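Local coordinates for hypothetical protein TM1553 (Thermotoga maritima, PDB 1VRM) that probably acts as an ApbE-type flavin transferase, taking FMN from FAD and attaching it covalently to target proteins, at residues K69-H74 against V152-G157; S87-A92 against K141-D146. All coordinates share one frame; numbering follows the deposited sequence.

Contact 1. Residues K69-H74 against V152-G157; sequences KKINDH and VMVKNG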
loop_
_atom_site.group_PDB
_atom_site.type_symbol
_atom_site.label_atom_id
_atom_site.label_comp_id
_atom_site.label_asym_id
_atom_site.label_seq_id
_atom_site.Cartn_x
_atom_site.Cartn_y
_atom_site.Cartn_z
ATOM N N LYS A 69 -2.557 -4.080 16.568
ATOM C CA LYS A 69 -2.532 -5.316 17.342
ATOM C C LYS A 69 -3.418 -5.128 18.565
ATOM O O LYS A 69 -4.192 -6.051 18.915
ATOM C CB LYS A 69 -1.135 -5.713 17.740
ATOM C CG LYS A 69 -1.056 -7.034 18.468
ATOM C CD LYS A 69 0.353 -7.541 18.480
ATOM C CE LYS A 69 0.541 -8.569 19.565
ATOM N NZ LYS A 69 -0.364 -9.694 19.357
ATOM N N LYS A 70 -3.358 -3.968 19.206
ATOM C CA LYS A 70 -4.232 -3.712 20.378
ATOM C C LYS A 70 -5.697 -3.880 20.020
ATOM O O LYS A 70 -6.423 -4.592 20.700
ATOM C CB LYS A 70 -4.016 -2.314 20.955
ATOM C CG LYS A 70 -4.889 -1.965 22.155
ATOM C CD LYS A 70 -4.594 -0.526 22.540
ATOM C CE LYS A 70 -5.576 0.037 23.493
ATOM N NZ LYS A 70 -4.989 1.318 24.022
ATOM N N ILE A 71 -6.140 -3.294 18.913
ATOM C CA ILE A 71 -7.519 -3.453 18.507
ATOM C C ILE A 71 -7.808 -4.934 18.182
ATOM O O ILE A 71 -8.787 -5.543 18.695
ATOM C CB ILE A 71 -7.862 -2.603 17.256
ATOM C CG1 ILE A 71 -7.801 -1.099 17.584
ATOM C CG2 ILE A 71 -9.258 -3.007 16.715
ATOM C CD1 ILE A 71 -7.623 -0.206 16.371
ATOM N N ASN A 72 -6.933 -5.562 17.402
ATOM C CA ASN A 72 -7.112 -6.983 16.989
ATOM C C ASN A 72 -7.186 -7.956 18.147
ATOM O O ASN A 72 -7.837 -9.018 18.051
ATOM C CB ASN A 72 -6.059 -7.406 16.001
ATOM C CG ASN A 72 -6.230 -6.725 14.638
ATOM O OD1 ASN A 72 -7.316 -6.203 14.319
ATOM N ND2 ASN A 72 -5.183 -6.802 13.813
ATOM N N ASP A 73 -6.436 -7.622 19.195
ATOM C CA ASP A 73 -6.353 -8.461 20.379
ATOM C C ASP A 73 -7.457 -8.132 21.409
ATOM O O ASP A 73 -7.490 -8.745 22.477
ATOM C CB ASP A 73 -4.976 -8.318 21.020
ATOM C CG ASP A 73 -3.864 -9.043 20.238
ATOM O OD1 ASP A 73 -4.194 -9.850 19.325
ATOM O OD2 ASP A 73 -2.700 -8.812 20.609
ATOM N N HIS A 74 -8.325 -7.166 21.070
ATOM C CA HIS A 74 -9.421 -6.788 21.924
ATOM C C HIS A 74 -10.746 -6.820 21.132
ATOM O O HIS A 74 -11.378 -5.767 20.951
ATOM C CB HIS A 74 -9.174 -5.417 22.532
ATOM C CG HIS A 74 -8.092 -5.427 23.553
ATOM N ND1 HIS A 74 -6.765 -5.281 23.226
ATOM C CD2 HIS A 74 -8.131 -5.643 24.893
ATOM C CE1 HIS A 74 -6.024 -5.385 24.321
ATOM N NE2 HIS A 74 -6.832 -5.619 25.347
ATOM N N VAL A 152 -13.000 2.432 18.462
ATOM C CA VAL A 152 -13.191 1.466 17.361
ATOM C C VAL A 152 -13.584 0.127 17.996
ATOM O O VAL A 152 -13.099 -0.221 19.088
ATOM C CB VAL A 152 -11.899 1.321 16.540
ATOM C CG1 VAL A 152 -11.974 0.175 15.482
ATOM C CG2 VAL A 152 -11.636 2.635 15.854
HETATM N N MSE A 153 -14.449 -0.606 17.316
HETATM C CA MSE A 153 -14.744 -1.976 17.723
HETATM C C MSE A 153 -14.675 -2.835 16.497
HETATM O O MSE A 153 -15.146 -2.434 15.432
HETATM C CB MSE A 153 -16.118 -2.115 18.392
HETATM C CG MSE A 153 -16.415 -3.601 18.632
HETATM SE SE MSE A 153 -17.877 -3.790 19.881
HETATM C CE MSE A 153 -19.256 -3.176 18.715
ATOM N N VAL A 154 -14.129 -4.042 16.678
ATOM C CA VAL A 154 -14.147 -5.065 15.616
ATOM C C VAL A 154 -15.103 -6.174 16.028
ATOM O O VAL A 154 -14.935 -6.741 17.101
ATOM C CB VAL A 154 -12.781 -5.640 15.253
ATOM C CG1 VAL A 154 -11.986 -4.620 14.469
ATOM C CG2 VAL A 154 -11.979 -6.155 16.472
ATOM N N LYS A 155 -16.146 -6.398 15.207
ATOM C CA LYS A 155 -17.069 -7.491 15.434
ATOM C C LYS A 155 -16.814 -8.676 14.501
ATOM O O LYS A 155 -16.032 -8.607 13.535
ATOM C CB LYS A 155 -18.515 -7.049 15.321
ATOM C CG LYS A 155 -18.911 -6.504 14.069
ATOM C CD LYS A 155 -20.419 -6.189 14.068
ATOM C CE LYS A 155 -20.884 -5.887 12.659
ATOM N NZ LYS A 155 -22.373 -5.836 12.568
ATOM N N ASN A 156 -17.465 -9.797 14.839
ATOM C CA ASN A 156 -17.379 -11.022 14.053
ATOM C C ASN A 156 -15.958 -11.533 13.912
ATOM O O ASN A 156 -15.649 -12.305 12.993
ATOM C CB ASN A 156 -18.034 -10.839 12.686
ATOM C CG ASN A 156 -19.530 -10.704 12.798
ATOM O OD1 ASN A 156 -20.153 -11.457 13.544
ATOM N ND2 ASN A 156 -20.104 -9.733 12.124
ATOM N N GLY A 157 -15.105 -11.190 14.859
ATOM C CA GLY A 157 -13.764 -11.714 14.918
ATOM C C GLY A 157 -12.858 -11.164 13.847
ATOM O O GLY A 157 -11.759 -11.697 13.629
HETATM O O HOH W 1 -13.235 -4.532 19.421
#

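Contact 2. Residues S87-A92 against K141-D146; sequences SLIKAA and KNVLFD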
loop_
_atom_site.group_PDB
_atom_site.type_symbol
_atom_site.label_atom_id
_atom_site.label_comp_id
_atom_site.label_asym_id
_atom_site.label_seq_id
_atom_site.Cartn_x
_atom_site.Cartn_y
_atom_site.Cartn_z
ATOM N N SER A 87 -8.127 8.192 12.237
ATOM C CA SER A 87 -8.237 8.748 10.908
ATOM C C SER A 87 -7.734 7.740 9.855
ATOM O O SER A 87 -8.343 7.572 8.797
ATOM C CB SER A 87 -7.434 10.034 10.814
ATOM O OG SER A 87 -6.054 9.751 10.788
ATOM N N LEU A 88 -6.657 7.024 10.147
ATOM C CA LEU A 88 -6.153 6.045 9.166
ATOM C C LEU A 88 -7.093 4.864 8.965
ATOM O O LEU A 88 -7.349 4.433 7.856
ATOM C CB LEU A 88 -4.740 5.568 9.550
ATOM C CG LEU A 88 -4.081 4.592 8.602
ATOM C CD1 LEU A 88 -4.022 5.107 7.178
ATOM C CD2 LEU A 88 -2.695 4.344 9.167
ATOM N N ILE A 89 -7.596 4.339 10.061
ATOM C CA ILE A 89 -8.580 3.255 9.943
ATOM C C ILE A 89 -9.830 3.706 9.209
ATOM O O ILE A 89 -10.283 3.017 8.290
ATOM C CB ILE A 89 -8.879 2.628 11.323
ATOM C CG1 ILE A 89 -7.585 2.015 11.850
ATOM C CG2 ILE A 89 -9.982 1.580 11.271
ATOM C CD1 ILE A 89 -7.666 1.443 13.267
ATOM N N LYS A 90 -10.336 4.895 9.541
ATOM C CA LYS A 90 -11.494 5.465 8.796
ATOM C C LYS A 90 -11.201 5.567 7.308
ATOM O O LYS A 90 -12.023 5.188 6.471
ATOM C CB LYS A 90 -11.853 6.861 9.318
ATOM C CG LYS A 90 -13.349 7.130 9.375
ATOM C CD LYS A 90 -13.967 6.594 10.638
ATOM C CE LYS A 90 -15.215 7.349 11.054
ATOM N NZ LYS A 90 -14.968 8.677 11.691
ATOM N N ALA A 91 -10.012 6.055 6.978
ATOM C CA ALA A 91 -9.624 6.190 5.571
ATOM C C ALA A 91 -9.556 4.831 4.865
ATOM O O ALA A 91 -10.013 4.672 3.751
ATOM C CB ALA A 91 -8.346 6.929 5.436
ATOM N N ALA A 92 -8.999 3.833 5.542
ATOM C CA ALA A 92 -8.884 2.514 4.961
ATOM C C ALA A 92 -10.278 1.942 4.721
ATOM O O ALA A 92 -10.568 1.368 3.680
ATOM C CB ALA A 92 -8.057 1.601 5.887
ATOM N N LYS A 141 -17.194 -3.842 6.835
ATOM C CA LYS A 141 -18.379 -3.406 7.567
ATOM C C LYS A 141 -18.412 -3.877 9.028
ATOM O O LYS A 141 -19.233 -3.412 9.820
ATOM C CB LYS A 141 -19.653 -3.813 6.825
ATOM C CG LYS A 141 -19.796 -3.134 5.461
ATOM C CD LYS A 141 -21.000 -3.704 4.700
ATOM C CE LYS A 141 -21.145 -3.052 3.341
ATOM N NZ LYS A 141 -22.398 -3.512 2.667
ATOM N N ASN A 142 -17.501 -4.780 9.396
ATOM C CA ASN A 142 -17.367 -5.276 10.761
ATOM C C ASN A 142 -16.531 -4.361 11.640
ATOM O O ASN A 142 -16.333 -4.644 12.807
ATOM C CB ASN A 142 -16.789 -6.680 10.749
ATOM C CG ASN A 142 -17.725 -7.662 10.146
ATOM O OD1 ASN A 142 -18.834 -7.905 10.680
ATOM N ND2 ASN A 142 -17.326 -8.247 9.008
ATOM N N VAL A 143 -15.968 -3.299 11.069
ATOM C CA VAL A 143 -15.268 -2.291 11.881
ATOM C C VAL A 143 -16.224 -1.159 12.184
ATOM O O VAL A 143 -16.699 -0.484 11.244
ATOM C CB VAL A 143 -14.074 -1.718 11.140
ATOM C CG1 VAL A 143 -13.247 -0.784 12.073
ATOM C CG2 VAL A 143 -13.209 -2.871 10.590
ATOM N N LEU A 144 -16.501 -0.958 13.469
ATOM C CA LEU A 144 -17.471 0.056 13.925
ATOM C C LEU A 144 -16.728 1.202 14.573
ATOM O O LEU A 144 -15.670 1.005 15.202
ATOM C CB LEU A 144 -18.434 -0.544 14.936
ATOM C CG LEU A 144 -19.084 -1.867 14.516
ATOM C CD1 LEU A 144 -20.099 -2.321 15.551
ATOM C CD2 LEU A 144 -19.710 -1.758 13.139
ATOM N N PHE A 145 -17.302 2.405 14.413
ATOM C CA PHE A 145 -16.682 3.645 14.855
ATOM C C PHE A 145 -17.577 4.394 15.811
ATOM O O PHE A 145 -18.780 4.459 15.600
ATOM C CB PHE A 145 -16.420 4.524 13.638
ATOM C CG PHE A 145 -15.442 3.930 12.682
ATOM C CD1 PHE A 145 -14.108 4.057 12.920
ATOM C CD2 PHE A 145 -15.853 3.237 11.561
ATOM C CE1 PHE A 145 -13.164 3.494 12.052
ATOM C CE2 PHE A 145 -14.927 2.677 10.666
ATOM C CZ PHE A 145 -13.584 2.784 10.936
ATOM N N ASP A 146 -16.951 4.972 16.834
ATOM C CA ASP A 146 -17.571 5.897 17.775
ATOM C C ASP A 146 -16.830 7.241 17.641
ATOM O O ASP A 146 -15.837 7.484 18.333
ATOM C CB ASP A 146 -17.452 5.300 19.166
ATOM C CG ASP A 146 -17.959 6.214 20.272
ATOM O OD1 ASP A 146 -18.432 7.333 19.975
ATOM O OD2 ASP A 146 -17.876 5.762 21.439
#

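Contact 1. Residues K69-H74 against V152-G157
With chi1 of Ile-71 at -67°, CG1 stands beside the backbone N and CG2 swings round to lie anti to it, which sends the CG2 methyl toward Val-154. In Val-154, chi1 of -73° puts CG1 opposite its own carbonyl carbon and within 3.9 Å of Ile-71 CG2. The motif is a helix end packed on a small antiparallel sheet: helix 67-72 lays its last turn against strand 151-154, the central strand of three. The strand presents alternate residues to the helix, so Val-152 and Val-154 point at Ile-71 while Met-153, a selenomethionine, points away. The side chains of Ile-71 and Val-154 lie nearly perpendicular, and Val-154 CG2 lies 3.9 Å from Ile-71 O. Val-152 joins more loosely, its CG1 being 4.4 Å from Ile-71 CG2. One isoleucine branch thus serves both valines, while helix 83-98 meets Ile-71 through Ile-89.

Just past the helix, His-74 N bonds to Ile-71 O, and His-74 ND1 donates to Lys-70 O at 2.6 Å, with the acceptor almost in the imidazole plane, which should restrain the ring's rotation. Lys-69 NZ meets the syn side of Asp-73 OD2 in a salt bridge between residues four apart in sequence. The buried Asn-72 accepts through OD1 from Ile-160 N. The polar link between the segments is a water that donates to His-74 O at 2.7 Å and accepts from Val-154 N at 2.9 Å.

Contact 2. Residues S87-A92 against K141-D146
Phe-145 takes Lys-90 over one ring face and Ile-89 at its edge, so two successive residues of helix 83-98 grip one side chain of strand 143-146. Lys-90 has two modelled conformers, and the CH-pi contact is that of one: an unusual chi1 of -141° and the bend at chi2 (84°) lay CD over the centre of the ring, 3.5 Å from the Phe-145 ring centroid. CE follows, 3.8 Å from Phe-145 CG, as the two side chains run alongside in opposite senses; the bend at chi4 then turns NZ. Ile-89 has chi1 at -63°, which carries CG2 out to the ring edge near its plane, 3.8 Å from Phe-145 CE1; the same methyl reaches Val-143 CG1 at 4.1 Å. The helix lies across this edge strand of the three-stranded sheet, their axes 10.3 Å apart. With an alanine in place of Phe-145, the methylenes of Lys-90 would probably lose the surface they lie on, and a gap would open beside Ile-89 CG2. Beyond the ring, Lys-90 NZ forms a salt bridge with Asp-147. In this conformer the lysine appears to serve two chemistries: its methylenes, probably polarised by the nearby ammonium, cover the aromatic face, while the charge itself is paired just past the strand.

Contact 2 is nested within the chain loop that contact 1 closes, and both use the same face of one small sheet: helix 67-72 meets its central strand, helix 83-98 its edge strand. The two strands are joined by backbone bonds, among them Leu-144 N to Met-153 O, 2.8 Å. Between the contacts the core is continuous, with Ile-71 CD1 packed 3.5 Å from Ile-89 CD1 and Val-152 CG1 near Val-143 CG1. The residues that touch in contact 1 are all buried and aliphatic, with a water bridge beside them. Contact 2 is only partly buried; toward the surface, its aliphatic packing gives way to an aromatic ring under a charged side chain.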